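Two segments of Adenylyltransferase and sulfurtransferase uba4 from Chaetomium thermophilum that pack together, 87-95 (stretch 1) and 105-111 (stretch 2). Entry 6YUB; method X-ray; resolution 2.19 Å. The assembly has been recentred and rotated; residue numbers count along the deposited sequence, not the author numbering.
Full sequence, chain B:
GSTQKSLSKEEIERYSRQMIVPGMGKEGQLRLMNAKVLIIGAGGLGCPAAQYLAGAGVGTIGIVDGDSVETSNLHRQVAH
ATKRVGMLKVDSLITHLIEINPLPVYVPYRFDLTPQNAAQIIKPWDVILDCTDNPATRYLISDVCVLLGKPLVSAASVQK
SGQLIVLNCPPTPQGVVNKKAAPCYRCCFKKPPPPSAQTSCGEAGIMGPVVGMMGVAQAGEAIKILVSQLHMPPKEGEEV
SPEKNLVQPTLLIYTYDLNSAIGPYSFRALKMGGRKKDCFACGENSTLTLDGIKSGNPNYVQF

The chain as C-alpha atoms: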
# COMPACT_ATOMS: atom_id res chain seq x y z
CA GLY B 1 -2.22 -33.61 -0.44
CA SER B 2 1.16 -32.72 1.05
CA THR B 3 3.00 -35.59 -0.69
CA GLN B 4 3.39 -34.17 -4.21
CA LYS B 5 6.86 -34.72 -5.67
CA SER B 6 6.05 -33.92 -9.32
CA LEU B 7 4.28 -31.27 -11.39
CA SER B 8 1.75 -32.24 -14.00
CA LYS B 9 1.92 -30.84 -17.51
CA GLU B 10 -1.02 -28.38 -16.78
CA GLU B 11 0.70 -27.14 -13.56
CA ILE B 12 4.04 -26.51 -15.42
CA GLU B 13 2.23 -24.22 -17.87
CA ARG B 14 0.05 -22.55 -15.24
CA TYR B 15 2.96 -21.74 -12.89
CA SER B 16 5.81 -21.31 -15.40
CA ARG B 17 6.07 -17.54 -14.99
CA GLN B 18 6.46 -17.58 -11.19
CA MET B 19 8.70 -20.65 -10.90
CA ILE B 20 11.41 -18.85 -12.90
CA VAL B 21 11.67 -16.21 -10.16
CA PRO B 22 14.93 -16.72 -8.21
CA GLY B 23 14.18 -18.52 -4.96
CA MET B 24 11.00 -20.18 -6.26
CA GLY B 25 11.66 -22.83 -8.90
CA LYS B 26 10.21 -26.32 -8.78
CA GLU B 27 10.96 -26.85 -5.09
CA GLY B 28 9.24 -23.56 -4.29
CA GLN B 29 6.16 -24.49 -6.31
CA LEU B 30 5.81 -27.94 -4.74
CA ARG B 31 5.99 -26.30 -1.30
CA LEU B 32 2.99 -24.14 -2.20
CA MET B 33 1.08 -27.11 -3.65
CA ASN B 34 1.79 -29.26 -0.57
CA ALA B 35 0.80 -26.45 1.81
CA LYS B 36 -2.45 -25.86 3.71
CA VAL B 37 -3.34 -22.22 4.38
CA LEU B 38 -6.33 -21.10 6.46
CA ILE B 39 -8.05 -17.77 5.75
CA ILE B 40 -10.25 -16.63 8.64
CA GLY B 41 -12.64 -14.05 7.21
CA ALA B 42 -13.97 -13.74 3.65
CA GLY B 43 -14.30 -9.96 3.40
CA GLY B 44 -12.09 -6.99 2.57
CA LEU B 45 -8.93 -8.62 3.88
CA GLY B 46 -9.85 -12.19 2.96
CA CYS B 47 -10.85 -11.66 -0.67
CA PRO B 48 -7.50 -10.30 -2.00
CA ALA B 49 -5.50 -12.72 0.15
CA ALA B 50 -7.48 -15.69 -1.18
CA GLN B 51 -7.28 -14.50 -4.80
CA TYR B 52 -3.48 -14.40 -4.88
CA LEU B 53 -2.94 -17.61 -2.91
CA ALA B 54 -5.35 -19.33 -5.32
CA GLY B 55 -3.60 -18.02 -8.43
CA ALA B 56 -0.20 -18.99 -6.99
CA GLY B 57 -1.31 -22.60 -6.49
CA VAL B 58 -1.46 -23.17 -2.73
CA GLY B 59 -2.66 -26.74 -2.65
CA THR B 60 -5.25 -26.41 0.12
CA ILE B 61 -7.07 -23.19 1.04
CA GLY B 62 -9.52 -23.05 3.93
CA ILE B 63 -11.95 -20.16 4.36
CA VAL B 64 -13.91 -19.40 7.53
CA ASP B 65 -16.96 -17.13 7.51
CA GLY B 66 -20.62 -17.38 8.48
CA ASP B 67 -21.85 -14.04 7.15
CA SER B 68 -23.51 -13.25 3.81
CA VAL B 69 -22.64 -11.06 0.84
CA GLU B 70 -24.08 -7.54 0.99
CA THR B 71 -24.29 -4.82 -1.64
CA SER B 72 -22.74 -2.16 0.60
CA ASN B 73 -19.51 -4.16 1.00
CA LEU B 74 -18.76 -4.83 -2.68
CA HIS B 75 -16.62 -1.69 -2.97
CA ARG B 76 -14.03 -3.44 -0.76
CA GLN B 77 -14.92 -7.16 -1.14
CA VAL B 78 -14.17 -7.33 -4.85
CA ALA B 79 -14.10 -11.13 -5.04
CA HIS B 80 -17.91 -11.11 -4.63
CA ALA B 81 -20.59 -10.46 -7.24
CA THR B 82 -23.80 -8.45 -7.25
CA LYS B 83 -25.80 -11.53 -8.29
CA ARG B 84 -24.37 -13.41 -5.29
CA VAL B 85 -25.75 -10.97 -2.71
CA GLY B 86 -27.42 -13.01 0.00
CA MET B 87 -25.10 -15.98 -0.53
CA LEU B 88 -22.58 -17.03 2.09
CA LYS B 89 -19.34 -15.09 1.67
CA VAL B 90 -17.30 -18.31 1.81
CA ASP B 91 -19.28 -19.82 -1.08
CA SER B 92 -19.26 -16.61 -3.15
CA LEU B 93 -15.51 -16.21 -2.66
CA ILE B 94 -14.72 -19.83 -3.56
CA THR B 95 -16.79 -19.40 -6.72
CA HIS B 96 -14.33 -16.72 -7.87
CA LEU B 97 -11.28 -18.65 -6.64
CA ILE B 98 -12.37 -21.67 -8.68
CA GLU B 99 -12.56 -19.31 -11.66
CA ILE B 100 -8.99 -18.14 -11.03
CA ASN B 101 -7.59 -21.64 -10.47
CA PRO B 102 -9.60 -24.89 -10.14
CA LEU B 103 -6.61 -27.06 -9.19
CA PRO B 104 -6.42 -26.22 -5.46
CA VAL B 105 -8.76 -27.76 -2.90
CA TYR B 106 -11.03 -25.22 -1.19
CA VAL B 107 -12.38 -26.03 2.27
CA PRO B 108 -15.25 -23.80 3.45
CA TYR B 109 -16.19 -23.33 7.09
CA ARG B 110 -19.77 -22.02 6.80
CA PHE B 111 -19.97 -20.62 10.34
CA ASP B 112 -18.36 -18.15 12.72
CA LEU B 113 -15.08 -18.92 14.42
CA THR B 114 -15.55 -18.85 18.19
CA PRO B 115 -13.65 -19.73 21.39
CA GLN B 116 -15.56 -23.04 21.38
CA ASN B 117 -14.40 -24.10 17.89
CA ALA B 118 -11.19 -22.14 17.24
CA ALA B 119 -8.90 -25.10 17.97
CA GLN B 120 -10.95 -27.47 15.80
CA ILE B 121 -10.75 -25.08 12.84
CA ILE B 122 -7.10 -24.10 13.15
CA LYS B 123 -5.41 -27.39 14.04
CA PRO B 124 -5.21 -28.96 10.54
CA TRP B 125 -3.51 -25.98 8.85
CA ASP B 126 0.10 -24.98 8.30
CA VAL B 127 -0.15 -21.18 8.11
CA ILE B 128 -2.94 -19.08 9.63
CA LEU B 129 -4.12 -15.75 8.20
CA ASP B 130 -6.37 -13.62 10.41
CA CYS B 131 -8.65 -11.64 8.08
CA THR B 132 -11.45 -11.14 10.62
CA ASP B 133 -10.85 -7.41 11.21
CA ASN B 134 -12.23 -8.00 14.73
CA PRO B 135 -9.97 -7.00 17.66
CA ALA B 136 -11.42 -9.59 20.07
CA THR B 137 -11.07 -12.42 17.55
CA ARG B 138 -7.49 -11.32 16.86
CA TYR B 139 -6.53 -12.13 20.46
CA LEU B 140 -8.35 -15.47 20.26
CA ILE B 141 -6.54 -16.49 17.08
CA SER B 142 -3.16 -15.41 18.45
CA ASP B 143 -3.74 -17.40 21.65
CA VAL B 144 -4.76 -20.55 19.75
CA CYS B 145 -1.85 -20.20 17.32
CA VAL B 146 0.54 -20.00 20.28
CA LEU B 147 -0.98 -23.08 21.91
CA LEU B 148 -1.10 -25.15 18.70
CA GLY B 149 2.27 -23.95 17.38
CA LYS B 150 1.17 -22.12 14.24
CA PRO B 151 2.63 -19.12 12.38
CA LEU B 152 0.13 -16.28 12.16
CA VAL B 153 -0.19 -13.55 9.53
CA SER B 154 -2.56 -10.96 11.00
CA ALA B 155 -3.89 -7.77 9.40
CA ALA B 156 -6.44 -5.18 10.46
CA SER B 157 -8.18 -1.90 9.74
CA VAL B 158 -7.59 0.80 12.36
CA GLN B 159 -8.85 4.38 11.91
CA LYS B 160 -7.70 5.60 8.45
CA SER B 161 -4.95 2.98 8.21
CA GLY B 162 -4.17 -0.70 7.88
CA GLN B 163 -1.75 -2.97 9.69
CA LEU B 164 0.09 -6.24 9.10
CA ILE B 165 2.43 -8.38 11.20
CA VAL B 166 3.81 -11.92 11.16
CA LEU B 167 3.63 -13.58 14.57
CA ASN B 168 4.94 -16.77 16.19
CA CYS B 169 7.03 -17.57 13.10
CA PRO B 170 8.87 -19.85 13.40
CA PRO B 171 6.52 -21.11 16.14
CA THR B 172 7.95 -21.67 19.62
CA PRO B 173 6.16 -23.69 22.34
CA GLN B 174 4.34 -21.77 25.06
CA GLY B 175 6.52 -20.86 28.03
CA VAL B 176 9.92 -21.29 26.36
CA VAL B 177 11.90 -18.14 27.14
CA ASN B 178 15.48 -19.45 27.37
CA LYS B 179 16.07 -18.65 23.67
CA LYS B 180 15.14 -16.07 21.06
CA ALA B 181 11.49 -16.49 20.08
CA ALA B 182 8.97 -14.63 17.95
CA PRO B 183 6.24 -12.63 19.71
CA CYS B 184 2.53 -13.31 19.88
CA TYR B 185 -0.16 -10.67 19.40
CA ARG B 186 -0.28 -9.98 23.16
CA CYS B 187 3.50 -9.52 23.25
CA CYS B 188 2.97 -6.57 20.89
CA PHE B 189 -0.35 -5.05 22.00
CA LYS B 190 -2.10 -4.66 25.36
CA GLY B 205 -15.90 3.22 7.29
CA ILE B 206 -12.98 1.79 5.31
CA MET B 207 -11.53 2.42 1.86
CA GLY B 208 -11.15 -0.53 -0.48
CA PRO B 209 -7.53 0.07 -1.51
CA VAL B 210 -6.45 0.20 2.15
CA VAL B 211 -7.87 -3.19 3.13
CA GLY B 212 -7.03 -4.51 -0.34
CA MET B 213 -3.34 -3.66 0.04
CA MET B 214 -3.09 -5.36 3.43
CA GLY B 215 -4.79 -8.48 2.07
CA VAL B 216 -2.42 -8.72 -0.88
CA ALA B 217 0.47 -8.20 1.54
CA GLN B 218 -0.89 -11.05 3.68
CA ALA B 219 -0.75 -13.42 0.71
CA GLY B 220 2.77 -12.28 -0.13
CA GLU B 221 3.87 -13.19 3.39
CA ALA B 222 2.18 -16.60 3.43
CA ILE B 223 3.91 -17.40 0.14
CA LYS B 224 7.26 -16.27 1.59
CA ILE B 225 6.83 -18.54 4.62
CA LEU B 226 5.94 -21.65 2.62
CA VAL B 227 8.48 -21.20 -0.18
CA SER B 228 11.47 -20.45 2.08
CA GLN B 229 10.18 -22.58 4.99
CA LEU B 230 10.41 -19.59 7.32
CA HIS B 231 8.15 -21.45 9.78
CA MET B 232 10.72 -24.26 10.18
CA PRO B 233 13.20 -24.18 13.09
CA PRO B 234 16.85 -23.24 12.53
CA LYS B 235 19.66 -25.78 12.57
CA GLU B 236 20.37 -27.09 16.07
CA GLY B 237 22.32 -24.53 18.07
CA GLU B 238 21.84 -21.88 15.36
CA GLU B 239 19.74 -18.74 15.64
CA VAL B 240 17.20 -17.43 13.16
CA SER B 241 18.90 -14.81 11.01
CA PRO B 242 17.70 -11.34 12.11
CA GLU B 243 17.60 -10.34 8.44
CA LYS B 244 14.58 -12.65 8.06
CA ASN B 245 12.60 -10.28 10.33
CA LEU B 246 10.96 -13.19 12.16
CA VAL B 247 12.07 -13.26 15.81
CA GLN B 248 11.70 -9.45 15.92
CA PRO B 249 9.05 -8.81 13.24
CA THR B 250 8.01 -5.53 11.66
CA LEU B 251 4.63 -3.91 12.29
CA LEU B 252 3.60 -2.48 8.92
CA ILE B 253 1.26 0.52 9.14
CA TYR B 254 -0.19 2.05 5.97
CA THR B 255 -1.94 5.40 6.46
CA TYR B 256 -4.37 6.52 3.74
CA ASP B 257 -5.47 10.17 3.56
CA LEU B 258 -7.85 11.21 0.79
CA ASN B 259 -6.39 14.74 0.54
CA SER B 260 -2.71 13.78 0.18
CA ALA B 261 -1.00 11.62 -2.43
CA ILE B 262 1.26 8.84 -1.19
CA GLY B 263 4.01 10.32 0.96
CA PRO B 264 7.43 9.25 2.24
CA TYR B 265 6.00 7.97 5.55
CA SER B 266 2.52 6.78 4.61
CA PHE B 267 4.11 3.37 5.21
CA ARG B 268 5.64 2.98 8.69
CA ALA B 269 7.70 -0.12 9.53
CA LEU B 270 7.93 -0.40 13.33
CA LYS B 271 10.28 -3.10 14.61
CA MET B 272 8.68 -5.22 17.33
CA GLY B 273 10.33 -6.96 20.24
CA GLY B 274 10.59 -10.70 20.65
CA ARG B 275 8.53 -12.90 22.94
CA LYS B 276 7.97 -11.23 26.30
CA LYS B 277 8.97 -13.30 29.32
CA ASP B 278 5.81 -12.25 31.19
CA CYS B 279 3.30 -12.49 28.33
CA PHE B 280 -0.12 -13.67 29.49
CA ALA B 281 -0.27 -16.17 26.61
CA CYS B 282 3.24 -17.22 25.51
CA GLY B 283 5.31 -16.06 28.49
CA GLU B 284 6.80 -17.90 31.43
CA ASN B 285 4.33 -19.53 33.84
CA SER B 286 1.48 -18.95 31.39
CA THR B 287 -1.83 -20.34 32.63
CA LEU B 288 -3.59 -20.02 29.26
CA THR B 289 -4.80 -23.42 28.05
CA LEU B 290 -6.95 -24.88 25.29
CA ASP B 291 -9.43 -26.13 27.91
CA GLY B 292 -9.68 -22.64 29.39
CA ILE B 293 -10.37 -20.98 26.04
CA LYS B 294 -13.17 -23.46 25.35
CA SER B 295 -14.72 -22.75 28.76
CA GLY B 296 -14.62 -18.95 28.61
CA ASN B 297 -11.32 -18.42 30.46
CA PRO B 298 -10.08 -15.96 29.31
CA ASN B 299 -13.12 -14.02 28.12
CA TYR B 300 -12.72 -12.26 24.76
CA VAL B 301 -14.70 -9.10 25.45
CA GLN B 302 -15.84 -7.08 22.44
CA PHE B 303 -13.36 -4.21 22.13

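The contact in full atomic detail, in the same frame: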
# COMPACT_ATOMS: atom_id res chain seq x y z
N MET B 87 -25.82 -14.72 -0.66
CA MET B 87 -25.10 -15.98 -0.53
C MET B 87 -24.03 -15.85 0.54
O MET B 87 -23.53 -14.76 0.83
CB MET B 87 -24.48 -16.37 -1.87
CG MET B 87 -23.71 -17.68 -1.85
SD MET B 87 -22.73 -17.91 -3.36
CE MET B 87 -24.01 -17.92 -4.61
N LEU B 88 -23.68 -16.98 1.15
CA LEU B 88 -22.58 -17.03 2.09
C LEU B 88 -21.31 -16.48 1.44
O LEU B 88 -21.00 -16.80 0.29
CB LEU B 88 -22.35 -18.46 2.57
CG LEU B 88 -23.42 -19.08 3.45
CD1 LEU B 88 -23.07 -20.53 3.78
CD2 LEU B 88 -23.61 -18.28 4.72
N LYS B 89 -20.58 -15.64 2.18
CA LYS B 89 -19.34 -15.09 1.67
C LYS B 89 -18.37 -16.20 1.27
O LYS B 89 -17.75 -16.13 0.20
CB LYS B 89 -18.70 -14.18 2.71
CG LYS B 89 -19.46 -12.88 2.96
CD LYS B 89 -18.55 -11.80 3.51
CE LYS B 89 -18.47 -11.83 5.02
NZ LYS B 89 -17.27 -11.08 5.52
N VAL B 90 -18.25 -17.24 2.09
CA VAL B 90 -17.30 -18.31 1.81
C VAL B 90 -17.61 -18.97 0.47
O VAL B 90 -16.70 -19.29 -0.31
CB VAL B 90 -17.31 -19.33 2.96
CG1 VAL B 90 -18.68 -19.96 3.13
CG2 VAL B 90 -16.25 -20.40 2.72
N ASP B 91 -18.90 -19.18 0.17
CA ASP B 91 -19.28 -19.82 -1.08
C ASP B 91 -19.10 -18.86 -2.26
O ASP B 91 -18.66 -19.28 -3.34
CB ASP B 91 -20.72 -20.31 -1.01
CG ASP B 91 -20.89 -21.52 -0.13
OD1 ASP B 91 -20.04 -22.44 -0.20
OD2 ASP B 91 -21.87 -21.57 0.64
N SER B 92 -19.44 -17.58 -2.08
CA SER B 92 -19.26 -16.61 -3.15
C SER B 92 -17.79 -16.40 -3.47
O SER B 92 -17.42 -16.24 -4.64
CB SER B 92 -19.92 -15.29 -2.77
OG SER B 92 -19.64 -14.28 -3.71
N LEU B 93 -16.93 -16.40 -2.44
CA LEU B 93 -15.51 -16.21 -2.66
C LEU B 93 -14.89 -17.41 -3.37
O LEU B 93 -14.09 -17.25 -4.30
CB LEU B 93 -14.81 -15.97 -1.33
CG LEU B 93 -13.28 -15.95 -1.35
CD1 LEU B 93 -12.77 -15.00 -2.41
CD2 LEU B 93 -12.72 -15.57 0.02
N ILE B 94 -15.25 -18.63 -2.93
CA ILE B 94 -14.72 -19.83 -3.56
C ILE B 94 -15.17 -19.93 -5.01
O ILE B 94 -14.44 -20.47 -5.86
CB ILE B 94 -15.12 -21.08 -2.75
CG1 ILE B 94 -14.34 -21.11 -1.44
CG2 ILE B 94 -14.89 -22.34 -3.57
CD1 ILE B 94 -14.85 -22.12 -0.43
N THR B 95 -16.35 -19.40 -5.33
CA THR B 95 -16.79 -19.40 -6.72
C THR B 95 -15.80 -18.64 -7.60
O THR B 95 -15.47 -19.09 -8.70
CB THR B 95 -18.19 -18.77 -6.84
OG1 THR B 95 -19.15 -19.60 -6.17
CG2 THR B 95 -18.58 -18.63 -8.31
N VAL B 105 -7.60 -27.32 -3.67
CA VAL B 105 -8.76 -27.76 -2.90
C VAL B 105 -9.19 -26.63 -1.98
O VAL B 105 -8.36 -26.07 -1.24
CB VAL B 105 -8.43 -29.04 -2.10
CG1 VAL B 105 -9.61 -29.43 -1.23
CG2 VAL B 105 -8.05 -30.17 -3.04
N TYR B 106 -10.47 -26.29 -2.02
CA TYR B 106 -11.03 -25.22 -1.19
C TYR B 106 -11.92 -25.83 -0.12
O TYR B 106 -12.80 -26.63 -0.43
CB TYR B 106 -11.81 -24.22 -2.05
CG TYR B 106 -10.96 -23.59 -3.13
CD1 TYR B 106 -10.05 -22.59 -2.83
CD2 TYR B 106 -11.05 -24.00 -4.46
CE1 TYR B 106 -9.26 -22.01 -3.80
CE2 TYR B 106 -10.27 -23.43 -5.44
CZ TYR B 106 -9.37 -22.43 -5.11
OH TYR B 106 -8.58 -21.85 -6.08
N VAL B 107 -11.69 -25.46 1.13
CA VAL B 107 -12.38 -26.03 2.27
C VAL B 107 -13.15 -24.92 2.97
O VAL B 107 -12.58 -24.10 3.69
CB VAL B 107 -11.40 -26.71 3.24
CG1 VAL B 107 -12.16 -27.42 4.35
CG2 VAL B 107 -10.51 -27.69 2.49
N PRO B 108 -14.47 -24.85 2.78
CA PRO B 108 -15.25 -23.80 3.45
C PRO B 108 -15.69 -24.19 4.85
O PRO B 108 -16.06 -25.33 5.13
CB PRO B 108 -16.45 -23.64 2.52
CG PRO B 108 -16.67 -25.02 1.97
CD PRO B 108 -15.29 -25.65 1.85
N TYR B 109 -15.61 -23.22 5.76
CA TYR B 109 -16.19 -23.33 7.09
C TYR B 109 -17.36 -22.34 7.12
O TYR B 109 -17.16 -21.13 7.27
CB TYR B 109 -15.17 -23.02 8.18
CG TYR B 109 -14.06 -24.04 8.31
CD1 TYR B 109 -12.94 -23.97 7.50
CD2 TYR B 109 -14.13 -25.07 9.24
CE1 TYR B 109 -11.92 -24.89 7.60
CE2 TYR B 109 -13.11 -26.00 9.36
CZ TYR B 109 -12.00 -25.90 8.54
OH TYR B 109 -10.98 -26.82 8.64
N ARG B 110 -18.57 -22.86 6.95
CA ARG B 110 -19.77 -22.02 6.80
C ARG B 110 -20.35 -21.62 8.15
O ARG B 110 -21.52 -21.83 8.42
CB ARG B 110 -20.80 -22.73 5.95
CG ARG B 110 -20.30 -23.12 4.58
CD ARG B 110 -21.39 -23.82 3.73
NE ARG B 110 -20.96 -23.97 2.34
CZ ARG B 110 -20.28 -25.02 1.88
NH1 ARG B 110 -19.96 -26.03 2.68
NH2 ARG B 110 -19.93 -25.06 0.61
N PHE B 111 -19.52 -21.04 9.03
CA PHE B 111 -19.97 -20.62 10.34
C PHE B 111 -18.88 -19.80 11.01
O PHE B 111 -17.70 -19.87 10.64
CB PHE B 111 -20.36 -21.81 11.22
CG PHE B 111 -19.37 -22.94 11.19
CD1 PHE B 111 -18.29 -22.96 12.06
CD2 PHE B 111 -19.52 -23.99 10.29
CE1 PHE B 111 -17.38 -24.00 12.03
CE2 PHE B 111 -18.62 -25.03 10.26
CZ PHE B 111 -17.54 -25.04 11.13

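The centre of this contact is a small apolar cluster in which a helix, residues 89-95, lies against a strand, residues 105-109. The two run nearly antiparallel, with 163° between their N-to-C directions, and their axes approach to 8.5 Å. That spacing leaves room for a single layer of side chains, and branched aliphatic residues together with a proline fill it. The closest contact here is between Val90 CG2 and Pro108 CB, at 3.3 Å, a tight fit for two carbon atoms. Both residues direct their CA-to-CB bonds toward the opposing stretch, and their CA atoms are 6.1 Å apart. Valine suits such a close approach because its branch point is at CB: the methyl groups are held near the backbone, and the side chain, here in the p rotamer, fills the gap without a long reach. Proline offers a compact, rigid apolar ring, and because it has no backbone N-H it leaves no amide donor to be satisfied at this point of the strand.

One helical turn after Val90, Ile94 continues the same apolar strip. The backbone bond from Ile94 N to Val90 O, 3.1 Å long, belongs to the helix that sets this spacing. The CA-to-CB bond of Ile94 points sideways, yet the end of the side chain comes nearer to the strand. Its CD1 lies 3.7 Å from Pro108 CB, while its CG2 lies 3.9 Å from Tyr106 CB, so the isoleucine side chain packs against both strand residues. Tyr106 and Pro108 are two positions apart, and in an extended strand alternate residues face the same way; both point toward the helix, whereas the intervening Val107 points away. Ile94 CG2 approaches the Tyr106 ring obliquely. Tyrosine suits this place because its CB and ring supply apolar surface, while its hydroxyl is hydrogen-bonded elsewhere in the structure.

Beyond the end of the strand the contact becomes mixed in character. Arg110 has the largest area covered by the other stretch, and its long side chain serves two purposes. Its aliphatic part extends the apolar packing: CG lies 3.8 Å from Val90 CG1, and CD lies 3.7 Å from CD1 of Leu88, the residue at the N-cap position of the helix.

The guanidinium then meets Asp91 in a salt bridge at the polar edge. Arg110 NH2 donates to Asp91 OD1 at 2.7 Å, and Arg110 NE donates to Asp91 OD2 at 3.1 Å with an almost straight angle of 169°. A further bond from Arg110 NE to Asp91 OD1, also 3.1 Å, is weak, bent to 131°. The carboxylate thus engages the NE and NH2 side of the guanidinium, with OD1 near the plane of the group, where its N-H bonds lie. Asp91 starts out sideways from its CA, but its short side chain brings the charge within reach, and the fully extended chi2 and chi3 of Arg110 cover the remaining distance.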